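Local atomic coordinates of pili retraction protein PilT (Thermus thermophilus, PDB entry 5FL3), a protein that binds ADP and probably hydrolyses ATP to power the retraction of pili. Residues Q276-V288 with E338-A350. Numbering follows the deposited sequence.
Sequences QRLLPKADGQGRV and EGLISLEDALSAA. With ADP (adenosine-5'-diphosphate), chain B.
Leu340 O takes the backbone N-H of Ala282 at 2.7 Å, the donor standing well above the carbonyl plane, and it also receives a CA-H...O contact from Lys281. This grip ties the turn of a beta-hairpin of strands 270-280 and 287-295, the latter an outermost strand of the P-loop ATPase sheet, to the loop that leads into helix 343-349. That helix runs nearly antiparallel to strand segment 276-280, with 9.0 Å between the axes, and Ser342 is its N-cap, OG accepting from Asp345 N.

Much of the filling between the two ends is apolar, though the Asp345 carboxylate lies against the Pro280 ring, the two side chains coming from opposite directions. Ile341 CG2 meets Val288 CG1 at 3.5 Å, the two side chains crossing at about a right angle, and the same methyl lies by Leu279 CB. With its CG anti to the carbonyl carbon (chi1 -55°), Leu279 sends CD1 against Ala349 CB, 3.6 Å away; Leu332 of helix 328-337 touches both Leu279 and Ile341.

Arg277 closes the far end. Bent at chi2 and chi3, its chain presents NH1 to Ala349 O at 3.2 Å, on a lone pair and close to the guanidinium plane, while NH2 makes a weak bond to Leu241 O. An alanine here takes away the guanidinium and with it both bonds, and would probably leave the backbone at Ala349 less firmly tied to the strand.

The opposite side of the hairpin serves the nucleotide: Leu278 CD2 approaches N1 of the ADP adenine at 3.6 Å, and CD1 of the same leucine lies over one face of the Arg287 guanidinium, toward its rim. Arg287 reaches the ribose, with NH2 2.9 Å from ADP O4'.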
loop_
_atom_site.group_PDB
_atom_site.type_symbol
_atom_site.label_atom_id
_atom_site.label_comp_id
_atom_site.label_asym_id
_atom_site.label_seq_id
_atom_site.Cartn_x
_atom_site.Cartn_y
_atom_site.Cartn_z
ATOM N N GLN A 276 4.692 8.099 0.897
ATOM C CA GLN A 276 3.349 8.626 0.802
ATOM C C GLN A 276 2.753 8.943 2.158
ATOM O O GLN A 276 3.038 8.276 3.147
ATOM C CB GLN A 276 2.457 7.634 0.063
ATOM C CG GLN A 276 2.870 7.451 -1.377
ATOM C CD GLN A 276 1.923 6.576 -2.147
ATOM O OE1 GLN A 276 0.851 6.206 -1.660
ATOM N NE2 GLN A 276 2.306 6.237 -3.351
ATOM N N ARG A 277 1.919 9.977 2.176
ATOM C CA ARG A 277 1.126 10.339 3.335
ATOM C C ARG A 277 -0.228 10.788 2.791
ATOM O O ARG A 277 -0.277 11.470 1.783
ATOM C CB ARG A 277 1.824 11.441 4.144
ATOM C CG ARG A 277 1.368 11.605 5.572
ATOM C CD ARG A 277 2.308 10.869 6.546
ATOM N NE ARG A 277 3.726 10.866 6.145
ATOM C CZ ARG A 277 4.598 11.861 6.351
ATOM N NH1 ARG A 277 4.221 13.005 6.929
ATOM N NH2 ARG A 277 5.860 11.717 5.956
ATOM N N LEU A 278 -1.319 10.363 3.421
ATOM C CA LEU A 278 -2.655 10.799 3.015
ATOM C C LEU A 278 -3.201 11.841 3.983
ATOM O O LEU A 278 -3.478 11.522 5.140
ATOM C CB LEU A 278 -3.622 9.620 2.944
ATOM C CG LEU A 278 -3.449 8.738 1.720
ATOM C CD1 LEU A 278 -4.361 7.531 1.793
ATOM C CD2 LEU A 278 -3.748 9.572 0.501
ATOM N N LEU A 279 -3.352 13.079 3.511
ATOM C CA LEU A 279 -3.790 14.188 4.363
ATOM C C LEU A 279 -5.232 14.550 4.086
ATOM O O LEU A 279 -5.694 14.430 2.940
ATOM C CB LEU A 279 -2.918 15.423 4.154
ATOM C CG LEU A 279 -1.406 15.279 4.336
ATOM C CD1 LEU A 279 -0.826 16.642 4.642
ATOM C CD2 LEU A 279 -1.059 14.310 5.427
ATOM N N PRO A 280 -5.956 15.000 5.130
ATOM C CA PRO A 280 -7.353 15.383 4.899
ATOM C C PRO A 280 -7.413 16.532 3.906
ATOM O O PRO A 280 -6.622 17.478 4.003
ATOM C CB PRO A 280 -7.859 15.796 6.288
ATOM C CG PRO A 280 -6.625 16.044 7.099
ATOM C CD PRO A 280 -5.529 15.207 6.526
ATOM N N LYS A 281 -8.315 16.414 2.936
ATOM C CA LYS A 281 -8.528 17.439 1.934
ATOM C C LYS A 281 -9.085 18.721 2.598
ATOM O O LYS A 281 -9.859 18.652 3.562
ATOM C CB LYS A 281 -9.468 16.913 0.841
ATOM C CG LYS A 281 -8.857 16.952 -0.545
ATOM C CD LYS A 281 -9.899 17.049 -1.656
ATOM C CE LYS A 281 -10.545 15.706 -1.934
ATOM N NZ LYS A 281 -11.655 15.815 -2.929
ATOM N N ALA A 282 -8.668 19.883 2.092
ATOM C CA ALA A 282 -9.025 21.170 2.690
ATOM C C ALA A 282 -10.531 21.434 2.661
ATOM O O ALA A 282 -11.104 21.836 3.678
ATOM C CB ALA A 282 -8.278 22.303 1.995
ATOM N N ASP A 283 -11.172 21.219 1.512
ATOM C CA ASP A 283 -12.630 21.326 1.451
ATOM C C ASP A 283 -13.309 20.267 2.336
ATOM O O ASP A 283 -14.392 20.504 2.887
ATOM C CB ASP A 283 -13.139 21.223 0.001
ATOM C CG ASP A 283 -12.734 19.923 -0.699
ATOM O OD1 ASP A 283 -12.166 19.014 -0.055
ATOM O OD2 ASP A 283 -12.989 19.815 -1.918
ATOM N N GLY A 284 -12.658 19.109 2.480
ATOM C CA GLY A 284 -13.169 18.019 3.302
ATOM C C GLY A 284 -13.890 16.936 2.511
ATOM O O GLY A 284 -14.667 16.160 3.073
ATOM N N GLN A 285 -13.646 16.890 1.202
ATOM C CA GLN A 285 -14.197 15.840 0.345
ATOM C C GLN A 285 -13.255 14.652 0.269
ATOM O O GLN A 285 -12.950 14.165 -0.819
ATOM C CB GLN A 285 -14.468 16.362 -1.070
ATOM C CG GLN A 285 -15.551 17.412 -1.132
ATOM C CD GLN A 285 -16.906 16.868 -0.709
ATOM O OE1 GLN A 285 -17.342 17.060 0.432
ATOM N NE2 GLN A 285 -17.579 16.180 -1.629
ATOM N N GLY A 286 -12.792 14.189 1.424
ATOM C CA GLY A 286 -11.906 13.054 1.460
ATOM C C GLY A 286 -10.469 13.423 1.757
ATOM O O GLY A 286 -10.193 14.251 2.623
ATOM N N ARG A 287 -9.545 12.786 1.042
ATOM C CA ARG A 287 -8.120 12.952 1.312
ATOM C C ARG A 287 -7.310 13.174 0.048
ATOM O O ARG A 287 -7.781 12.952 -1.065
ATOM C CB ARG A 287 -7.571 11.740 2.062
ATOM C CG ARG A 287 -8.150 11.571 3.441
ATOM C CD ARG A 287 -7.406 10.529 4.233
ATOM N NE ARG A 287 -7.579 9.190 3.676
ATOM C CZ ARG A 287 -7.044 8.093 4.206
ATOM N NH1 ARG A 287 -6.315 8.187 5.314
ATOM N NH2 ARG A 287 -7.249 6.904 3.642
ATOM N N VAL A 288 -6.078 13.620 0.240
ATOM C CA VAL A 288 -5.187 13.948 -0.862
ATOM C C VAL A 288 -3.792 13.376 -0.558
ATOM O O VAL A 288 -3.409 13.229 0.616
ATOM C CB VAL A 288 -5.153 15.485 -1.089
ATOM C CG1 VAL A 288 -4.780 16.196 0.189
ATOM C CG2 VAL A 288 -4.219 15.863 -2.211
ATOM N N GLU A 338 -2.141 25.552 -3.366
ATOM C CA GLU A 338 -3.240 25.191 -4.267
ATOM C C GLU A 338 -4.535 24.953 -3.541
ATOM O O GLU A 338 -5.547 24.645 -4.157
ATOM C CB GLU A 338 -2.896 23.951 -5.063
ATOM C CG GLU A 338 -1.980 24.234 -6.209
ATOM C CD GLU A 338 -1.810 23.028 -7.082
ATOM O OE1 GLU A 338 -1.096 22.094 -6.649
ATOM O OE2 GLU A 338 -2.406 23.012 -8.186
ATOM N N GLY A 339 -4.496 25.065 -2.223
ATOM C CA GLY A 339 -5.710 24.989 -1.434
ATOM C C GLY A 339 -6.292 23.596 -1.335
ATOM O O GLY A 339 -7.506 23.441 -1.222
ATOM N N LEU A 340 -5.429 22.582 -1.364
ATOM C CA LEU A 340 -5.874 21.196 -1.219
ATOM C C LEU A 340 -5.724 20.704 0.230
ATOM O O LEU A 340 -6.381 19.746 0.642
ATOM C CB LEU A 340 -5.107 20.296 -2.183
ATOM C CG LEU A 340 -5.498 20.457 -3.659
ATOM C CD1 LEU A 340 -4.498 19.753 -4.588
ATOM C CD2 LEU A 340 -6.906 19.937 -3.894
ATOM N N ILE A 341 -4.876 21.379 1.004
ATOM C CA ILE A 341 -4.736 21.088 2.432
ATOM C C ILE A 341 -4.676 22.375 3.264
ATOM O O ILE A 341 -4.304 23.440 2.758
ATOM C CB ILE A 341 -3.466 20.237 2.731
ATOM C CG1 ILE A 341 -2.216 20.889 2.134
ATOM C CG2 ILE A 341 -3.620 18.835 2.193
ATOM C CD1 ILE A 341 -0.911 20.188 2.492
ATOM N N SER A 342 -5.031 22.270 4.543
ATOM C CA SER A 342 -4.955 23.416 5.438
ATOM C C SER A 342 -3.513 23.706 5.801
ATOM O O SER A 342 -2.627 22.876 5.585
ATOM C CB SER A 342 -5.758 23.177 6.702
ATOM O OG SER A 342 -5.130 22.201 7.503
ATOM N N LEU A 343 -3.276 24.888 6.356
ATOM C CA LEU A 343 -1.951 25.237 6.836
ATOM C C LEU A 343 -1.591 24.357 8.024
ATOM O O LEU A 343 -0.451 23.912 8.166
ATOM C CB LEU A 343 -1.888 26.716 7.228
ATOM C CG LEU A 343 -0.587 27.202 7.874
ATOM C CD1 LEU A 343 0.607 27.030 6.934
ATOM C CD2 LEU A 343 -0.745 28.645 8.289
ATOM N N GLU A 344 -2.576 24.114 8.878
ATOM C CA GLU A 344 -2.369 23.291 10.062
ATOM C C GLU A 344 -1.917 21.892 9.662
ATOM O O GLU A 344 -0.877 21.407 10.109
ATOM C CB GLU A 344 -3.646 23.222 10.889
ATOM C CG GLU A 344 -3.458 22.578 12.250
ATOM C CD GLU A 344 -4.757 22.471 13.044
ATOM O OE1 GLU A 344 -5.845 22.710 12.459
ATOM O OE2 GLU A 344 -4.683 22.142 14.253
ATOM N N ASP A 345 -2.700 21.257 8.800
ATOM C CA ASP A 345 -2.364 19.938 8.289
ATOM C C ASP A 345 -1.023 19.936 7.518
ATOM O O ASP A 345 -0.204 19.028 7.697
ATOM C CB ASP A 345 -3.509 19.413 7.411
ATOM C CG ASP A 345 -4.713 18.989 8.226
ATOM O OD1 ASP A 345 -4.575 18.809 9.462
ATOM O OD2 ASP A 345 -5.800 18.831 7.637
ATOM N N ALA A 346 -0.797 20.944 6.676
ATOM C CA ALA A 346 0.471 21.055 5.978
ATOM C C ALA A 346 1.649 21.122 6.962
ATOM O O ALA A 346 2.705 20.527 6.716
ATOM C CB ALA A 346 0.472 22.267 5.065
ATOM N N LEU A 347 1.468 21.820 8.082
ATOM C CA LEU A 347 2.566 22.014 9.036
ATOM C C LEU A 347 2.781 20.812 9.939
ATOM O O LEU A 347 3.907 20.538 10.349
ATOM C CB LEU A 347 2.333 23.253 9.899
ATOM C CG LEU A 347 2.934 24.562 9.378
ATOM C CD1 LEU A 347 2.179 25.730 9.965
ATOM C CD2 LEU A 347 4.422 24.658 9.701
ATOM N N SER A 348 1.712 20.091 10.260
ATOM C CA SER A 348 1.856 18.920 11.114
ATOM C C SER A 348 2.480 17.761 10.329
ATOM O O SER A 348 3.125 16.879 10.911
ATOM C CB SER A 348 0.508 18.506 11.702
ATOM O OG SER A 348 -0.301 17.892 10.717
ATOM N N ALA A 349 2.298 17.788 9.009
ATOM C CA ALA A 349 2.829 16.761 8.112
ATOM C C ALA A 349 4.279 17.012 7.704
ATOM O O ALA A 349 4.981 16.081 7.310
ATOM C CB ALA A 349 1.961 16.653 6.867
ATOM N N ALA A 350 4.720 18.266 7.794
ATOM C CA ALA A 350 6.008 18.679 7.241
ATOM C C ALA A 350 7.203 17.992 7.910
ATOM O O ALA A 350 7.264 17.898 9.136
ATOM C CB ALA A 350 6.149 20.189 7.335
HETATM P PB ADP B . -1.817 1.191 2.701
HETATM O O1B ADP B . -2.398 0.666 4.007
HETATM O O2B ADP B . -0.683 2.176 2.885
HETATM O O3B ADP B . -1.516 0.124 1.674
HETATM P PA ADP B . -4.229 1.611 1.124
HETATM O O1A ADP B . -4.859 0.397 1.786
HETATM O O2A ADP B . -3.896 1.609 -0.365
HETATM O O3A ADP B . -2.973 2.094 2.031
HETATM O "O5'" ADP B . -5.189 2.885 1.351
HETATM C "C5'" ADP B . -6.014 3.055 2.505
HETATM C "C4'" ADP B . -7.222 3.887 2.066
HETATM O "O4'" ADP B . -6.784 5.092 1.430
HETATM C "C3'" ADP B . -8.110 3.146 1.076
HETATM O "O3'" ADP B . -9.443 3.240 1.581
HETATM C "C2'" ADP B . -7.948 3.883 -0.251
HETATM O "O2'" ADP B . -9.183 4.046 -0.957
HETATM C "C1'" ADP B . -7.395 5.247 0.138
HETATM N N9 ADP B . -6.391 5.764 -0.841
HETATM C C8 ADP B . -5.395 5.046 -1.405
HETATM N N7 ADP B . -4.638 5.799 -2.247
HETATM C C5 ADP B . -5.161 7.046 -2.237
HETATM C C6 ADP B . -4.852 8.335 -2.901
HETATM N N6 ADP B . -3.806 8.421 -3.752
HETATM N N1 ADP B . -5.649 9.410 -2.609
HETATM C C2 ADP B . -6.689 9.324 -1.753
HETATM N N3 ADP B . -7.024 8.183 -1.112
HETATM C C4 ADP B . -6.317 7.028 -1.309
#